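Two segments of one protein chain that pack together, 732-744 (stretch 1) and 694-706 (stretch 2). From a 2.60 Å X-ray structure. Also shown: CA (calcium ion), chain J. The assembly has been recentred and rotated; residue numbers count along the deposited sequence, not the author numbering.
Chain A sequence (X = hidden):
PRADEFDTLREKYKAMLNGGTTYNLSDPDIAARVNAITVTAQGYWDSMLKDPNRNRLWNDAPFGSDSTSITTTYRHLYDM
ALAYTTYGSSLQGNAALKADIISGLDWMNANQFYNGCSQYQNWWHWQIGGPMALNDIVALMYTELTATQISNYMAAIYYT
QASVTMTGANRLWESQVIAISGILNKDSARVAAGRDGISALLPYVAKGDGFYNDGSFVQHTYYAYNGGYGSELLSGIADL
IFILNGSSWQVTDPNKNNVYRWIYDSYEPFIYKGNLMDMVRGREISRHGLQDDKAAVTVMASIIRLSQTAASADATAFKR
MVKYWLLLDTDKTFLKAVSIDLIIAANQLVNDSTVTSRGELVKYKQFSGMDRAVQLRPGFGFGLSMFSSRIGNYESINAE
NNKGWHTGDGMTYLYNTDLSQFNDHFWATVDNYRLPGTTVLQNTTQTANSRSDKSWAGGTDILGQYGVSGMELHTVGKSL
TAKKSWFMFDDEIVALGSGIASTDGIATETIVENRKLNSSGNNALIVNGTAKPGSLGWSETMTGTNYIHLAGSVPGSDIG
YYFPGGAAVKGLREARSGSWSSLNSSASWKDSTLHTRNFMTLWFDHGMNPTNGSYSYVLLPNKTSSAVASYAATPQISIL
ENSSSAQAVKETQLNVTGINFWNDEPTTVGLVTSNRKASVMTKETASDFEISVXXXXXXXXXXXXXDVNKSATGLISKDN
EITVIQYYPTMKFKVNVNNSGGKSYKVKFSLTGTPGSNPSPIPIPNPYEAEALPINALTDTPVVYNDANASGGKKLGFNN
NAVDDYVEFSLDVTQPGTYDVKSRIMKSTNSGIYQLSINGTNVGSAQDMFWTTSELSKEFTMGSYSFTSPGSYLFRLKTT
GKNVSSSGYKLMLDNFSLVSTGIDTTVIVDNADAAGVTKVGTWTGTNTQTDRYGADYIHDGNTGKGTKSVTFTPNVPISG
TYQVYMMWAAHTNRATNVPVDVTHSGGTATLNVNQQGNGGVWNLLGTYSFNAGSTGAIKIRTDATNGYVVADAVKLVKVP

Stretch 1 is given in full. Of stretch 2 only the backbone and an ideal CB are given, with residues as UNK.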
# COMPACT_ATOMS: atom_id res chain seq x y z
N LYS A 732 -21.14 5.45 -13.73
CA LYS A 732 -19.86 5.44 -14.42
C LYS A 732 -18.96 6.51 -13.84
O LYS A 732 -19.38 7.65 -13.67
CB LYS A 732 -20.04 5.68 -15.93
CG LYS A 732 -20.68 4.52 -16.67
CD LYS A 732 -20.64 4.73 -18.19
CE LYS A 732 -21.09 3.46 -18.91
NZ LYS A 732 -21.15 3.60 -20.40
N PHE A 733 -17.72 6.15 -13.54
CA PHE A 733 -16.73 7.14 -13.12
C PHE A 733 -15.32 6.71 -13.45
O PHE A 733 -15.11 5.60 -13.92
CB PHE A 733 -16.87 7.48 -11.63
CG PHE A 733 -16.56 6.34 -10.71
CD1 PHE A 733 -17.52 5.37 -10.42
CD2 PHE A 733 -15.32 6.25 -10.08
CE1 PHE A 733 -17.24 4.32 -9.55
CE2 PHE A 733 -15.03 5.20 -9.20
CZ PHE A 733 -15.99 4.24 -8.94
N LYS A 734 -14.36 7.60 -13.22
CA LYS A 734 -12.94 7.27 -13.37
C LYS A 734 -12.16 7.84 -12.20
O LYS A 734 -12.60 8.79 -11.56
CB LYS A 734 -12.37 7.79 -14.69
CG LYS A 734 -12.36 9.30 -14.81
CD LYS A 734 -11.94 9.77 -16.21
CE LYS A 734 -11.99 11.29 -16.28
NZ LYS A 734 -11.65 11.81 -17.63
N VAL A 735 -11.00 7.24 -11.92
CA VAL A 735 -10.12 7.68 -10.84
C VAL A 735 -8.76 8.00 -11.43
O VAL A 735 -8.22 7.20 -12.20
CB VAL A 735 -9.89 6.56 -9.83
CG1 VAL A 735 -9.16 7.10 -8.60
CG2 VAL A 735 -11.20 5.89 -9.44
N ASN A 736 -8.20 9.16 -11.09
CA ASN A 736 -6.82 9.46 -11.46
C ASN A 736 -5.90 8.98 -10.34
O ASN A 736 -5.82 9.60 -9.28
CB ASN A 736 -6.64 10.96 -11.69
CG ASN A 736 -5.29 11.30 -12.29
OD1 ASN A 736 -4.31 10.56 -12.13
ND2 ASN A 736 -5.23 12.43 -12.99
N VAL A 737 -5.21 7.88 -10.58
CA VAL A 737 -4.45 7.23 -9.51
C VAL A 737 -2.96 7.52 -9.57
O VAL A 737 -2.19 6.80 -8.95
CB VAL A 737 -4.66 5.70 -9.51
CG1 VAL A 737 -6.09 5.35 -9.12
CG2 VAL A 737 -4.31 5.11 -10.88
N ASN A 738 -2.56 8.53 -10.32
CA ASN A 738 -1.14 8.86 -10.40
C ASN A 738 -0.62 9.25 -9.02
O ASN A 738 -1.28 10.00 -8.30
CB ASN A 738 -0.87 9.99 -11.39
CG ASN A 738 0.61 10.31 -11.53
OD1 ASN A 738 1.45 9.41 -11.66
ND2 ASN A 738 0.95 11.59 -11.47
N ASN A 739 0.55 8.71 -8.67
CA ASN A 739 1.16 8.92 -7.36
C ASN A 739 0.25 8.57 -6.18
O ASN A 739 0.31 9.22 -5.13
CB ASN A 739 1.68 10.35 -7.22
CG ASN A 739 2.76 10.68 -8.24
OD1 ASN A 739 3.53 9.81 -8.65
ND2 ASN A 739 2.82 11.93 -8.66
N SER A 740 -0.56 7.53 -6.35
CA SER A 740 -1.55 7.14 -5.34
C SER A 740 -0.91 6.53 -4.11
O SER A 740 -1.46 6.64 -3.01
CB SER A 740 -2.55 6.14 -5.91
OG SER A 740 -1.96 4.86 -6.11
N GLY A 741 0.23 5.88 -4.29
CA GLY A 741 0.86 5.13 -3.21
C GLY A 741 -0.06 4.04 -2.68
O GLY A 741 0.01 3.67 -1.51
N GLY A 742 -0.93 3.53 -3.54
CA GLY A 742 -1.88 2.50 -3.16
C GLY A 742 -3.01 2.92 -2.24
O GLY A 742 -3.69 2.07 -1.67
N LYS A 743 -3.23 4.23 -2.09
CA LYS A 743 -4.30 4.69 -1.21
C LYS A 743 -5.67 4.51 -1.85
O LYS A 743 -5.77 4.18 -3.03
CB LYS A 743 -4.12 6.16 -0.82
CG LYS A 743 -4.38 7.14 -1.93
CD LYS A 743 -4.51 8.53 -1.36
CE LYS A 743 -4.70 9.57 -2.45
NZ LYS A 743 -4.84 10.93 -1.87
N SER A 744 -6.71 4.74 -1.06
CA SER A 744 -8.07 4.52 -1.51
C SER A 744 -8.82 5.80 -1.90
O SER A 744 -8.73 6.82 -1.23
CB SER A 744 -8.86 3.78 -0.43
OG SER A 744 -8.36 2.46 -0.29
N UNK A 694 -8.69 1.40 -5.30
CA UNK A 694 -7.27 1.68 -5.15
C UNK A 694 -6.48 0.96 -6.23
O UNK A 694 -6.95 -0.02 -6.78
CB UNK A 694 -6.78 1.27 -3.76
N UNK A 695 -5.29 1.46 -6.51
CA UNK A 695 -4.35 0.80 -7.42
C UNK A 695 -3.26 0.13 -6.59
O UNK A 695 -2.29 0.77 -6.16
CB UNK A 695 -3.75 1.80 -8.41
N UNK A 696 -3.41 -1.18 -6.35
CA UNK A 696 -2.47 -1.87 -5.45
C UNK A 696 -1.09 -1.98 -6.07
O UNK A 696 -0.15 -2.22 -5.33
CB UNK A 696 -2.99 -3.27 -5.10
N UNK A 697 -0.98 -1.82 -7.39
CA UNK A 697 0.31 -1.94 -8.06
C UNK A 697 1.15 -0.72 -7.75
O UNK A 697 2.38 -0.76 -7.85
CB UNK A 697 0.14 -2.11 -9.57
N UNK A 698 0.48 0.37 -7.40
CA UNK A 698 1.11 1.66 -7.10
C UNK A 698 1.96 2.18 -8.26
O UNK A 698 2.83 3.03 -8.06
CB UNK A 698 1.98 1.54 -5.85
N UNK A 699 1.71 1.68 -9.47
CA UNK A 699 2.53 2.06 -10.61
C UNK A 699 1.70 2.42 -11.85
O UNK A 699 2.23 2.56 -12.95
CB UNK A 699 3.49 0.92 -10.95
N UNK A 700 0.40 2.57 -11.64
CA UNK A 700 -0.49 3.14 -12.64
C UNK A 700 -0.38 4.66 -12.53
O UNK A 700 -0.74 5.24 -11.49
CB UNK A 700 -1.93 2.66 -12.45
N UNK A 701 0.12 5.31 -13.58
CA UNK A 701 0.27 6.77 -13.56
C UNK A 701 -0.87 7.46 -14.28
O UNK A 701 -0.87 8.68 -14.44
CB UNK A 701 1.60 7.18 -14.19
N UNK A 702 -1.84 6.68 -14.73
CA UNK A 702 -2.98 7.21 -15.46
C UNK A 702 -4.26 7.07 -14.67
O UNK A 702 -4.34 7.48 -13.51
CB UNK A 702 -3.12 6.51 -16.81
N UNK A 703 -5.27 6.46 -15.29
CA UNK A 703 -6.59 6.37 -14.69
C UNK A 703 -7.07 4.94 -14.51
O UNK A 703 -6.50 3.99 -15.06
CB UNK A 703 -7.60 7.14 -15.54
N UNK A 704 -8.13 4.80 -13.72
CA UNK A 704 -8.89 3.57 -13.68
C UNK A 704 -10.35 3.90 -13.91
O UNK A 704 -10.95 4.66 -13.15
CB UNK A 704 -8.69 2.84 -12.35
N UNK A 705 -10.92 3.35 -14.98
CA UNK A 705 -12.34 3.52 -15.25
C UNK A 705 -13.14 2.41 -14.56
O UNK A 705 -12.78 1.23 -14.64
CB UNK A 705 -12.60 3.52 -16.76
N UNK A 706 -14.21 2.80 -13.89
CA UNK A 706 -15.08 1.86 -13.21
C UNK A 706 -16.53 2.06 -13.67
O UNK A 706 -17.04 3.19 -13.71
CB UNK A 706 -14.96 2.02 -11.69
CA CA J . 4.37 3.52 -1.78

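At position 694 the ideal CB lies only 3.2 Å from Lys743 O and 4.0 Å from Ser744 OG, so a small or polar side chain suits it. It is Ser694, whose OG (chi1 p) is hydrogen-bonded elsewhere in the structure.

Position 695 points sideways, its CB 4.2 Å from both Val737 CB and Ser740 OG. With free backbone amides ahead in a turn, Asp, Asn, Ser or Thr would fit. Asp695 is found: OD1 accepts from the amide of 697, OD2 from the amide of residue 700, and a water joins OD2 to Val737 O and Ser740 OG.

Positions 696 and 697 point away and occupy the middle of a type I turn. A phi of -70° at 696 admits proline, and Pro696 is present; at 697 a small polar residue would serve, and Thr697 OG1 donates to Asp695 OD1 (2.6 Å).

Position 698 has phi/psi of 57/20°, favouring Gly, Asn or Asp but open to others. Its CB is 4.2 Å from Gly742 N and about 5.1 Å from a calcium ion close to Gly741, so a longer oxygen-bearing chain could reach the metal. Gln698 does so: CG packs 3.5 Å from Gly742 N, and OE1 binds the ion at 2.5 Å.

Position 699 points away into space free of stretch 1, so many residues are possible; it is Ser699.

At 700 the CB sits 3.8 Å from Val737 CG2, which would accept an apolar or a compact polar group. Asn700 combines contact with polarity: CG lies 3.5 Å from Val737 CG2, while OD1 accepts from the amide of residue 702 and ND2 donates to the carbonyl of residue 703, bracing the loop.

The CB of 701 is 3.4 Å from Asn738 OD1, compatible with polar or small branched residues; Val701 is deposited and packs against Asn738, while its O accepts from a water that also donates to Asn736 OD1. Position 702, at phi/psi -113/-127°, suits glycine, and Gly702 O accepts from Val737 N (3.1 Å).

From 703 an antiparallel strand pairs with stretch 1. The CB of 703, 3.4 Å from Val735 O, shares a face with Lys734 and Asn736, so a beta-branched or polar residue fits; Thr703 CG2 approaches Asn736 CA (4.2 Å).

Position 704 faces Val735 and Val737, calling for an aliphatic chain. Ile704 CD1 meets Val737 CG1 at 3.9 Å.

Position 705 lies beside the long aliphatic stem of Lys734; an aromatic or an acid would suit. Tyr705 lays its ring face against Lys734 CB, and a water links OH to Lys734 NZ.

At 706 the CB is 3.7 Å from Phe733 CZ, inviting an apolar residue: Ile706 CB covers one ring face.

Stretch 2 694-706: SDPTQSNVGTIYI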
# COMPACT_ATOMS: atom_id res chain seq x y z
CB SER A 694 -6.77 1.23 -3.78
OG SER A 694 -6.63 -0.18 -3.74
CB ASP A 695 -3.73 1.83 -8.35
CG ASP A 695 -2.51 1.31 -9.07
OD1 ASP A 695 -2.53 0.12 -9.47
OD2 ASP A 695 -1.54 2.07 -9.22
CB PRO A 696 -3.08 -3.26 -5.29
CG PRO A 696 -4.49 -3.12 -5.73
CD PRO A 696 -4.50 -2.06 -6.78
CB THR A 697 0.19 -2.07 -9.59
OG1 THR A 697 -0.16 -0.80 -10.16
CG2 THR A 697 -0.85 -3.10 -9.97
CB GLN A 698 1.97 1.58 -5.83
CG GLN A 698 1.25 1.04 -4.61
CD GLN A 698 2.04 1.25 -3.32
OE1 GLN A 698 2.75 2.23 -3.18
NE2 GLN A 698 1.91 0.32 -2.38
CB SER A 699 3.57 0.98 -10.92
OG SER A 699 2.96 -0.25 -11.27
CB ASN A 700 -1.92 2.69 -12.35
CG ASN A 700 -2.90 3.10 -13.44
OD1 ASN A 700 -2.63 3.96 -14.27
ND2 ASN A 700 -4.07 2.48 -13.43
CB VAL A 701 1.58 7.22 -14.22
CG1 VAL A 701 2.78 6.58 -13.54
CG2 VAL A 701 1.56 6.88 -15.69
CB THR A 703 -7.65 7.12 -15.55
OG1 THR A 703 -7.60 6.64 -16.90
CG2 THR A 703 -7.41 8.61 -15.56
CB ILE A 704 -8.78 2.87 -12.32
CG1 ILE A 704 -7.34 2.42 -12.04
CG2 ILE A 704 -9.75 1.69 -12.26
CD1 ILE A 704 -7.12 1.90 -10.61
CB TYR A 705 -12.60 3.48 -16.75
CG TYR A 705 -12.33 4.78 -17.47
CD1 TYR A 705 -11.09 5.40 -17.41
CD2 TYR A 705 -13.32 5.38 -18.25
CE1 TYR A 705 -10.84 6.58 -18.09
CE2 TYR A 705 -13.08 6.56 -18.93
CZ TYR A 705 -11.84 7.15 -18.85
OH TYR A 705 -11.60 8.32 -19.52
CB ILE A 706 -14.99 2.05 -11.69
CG1 ILE A 706 -13.56 1.80 -11.18
CG2 ILE A 706 -16.01 1.18 -10.96
CD1 ILE A 706 -13.15 0.35 -11.10
O HOH W 1 -0.68 4.45 -8.42
O HOH W 2 -4.39 3.49 -5.15
O HOH W 3 1.67 5.40 -6.81
O HOH W 4 1.26 6.22 -9.70
O HOH W 5 -2.96 10.75 -14.47
O HOH W 6 -13.47 10.19 -19.04
O HOH W 7 7.06 4.04 -1.72
O HOH W 8 5.83 1.24 -0.79
O HOH W 9 5.06 3.63 -4.48
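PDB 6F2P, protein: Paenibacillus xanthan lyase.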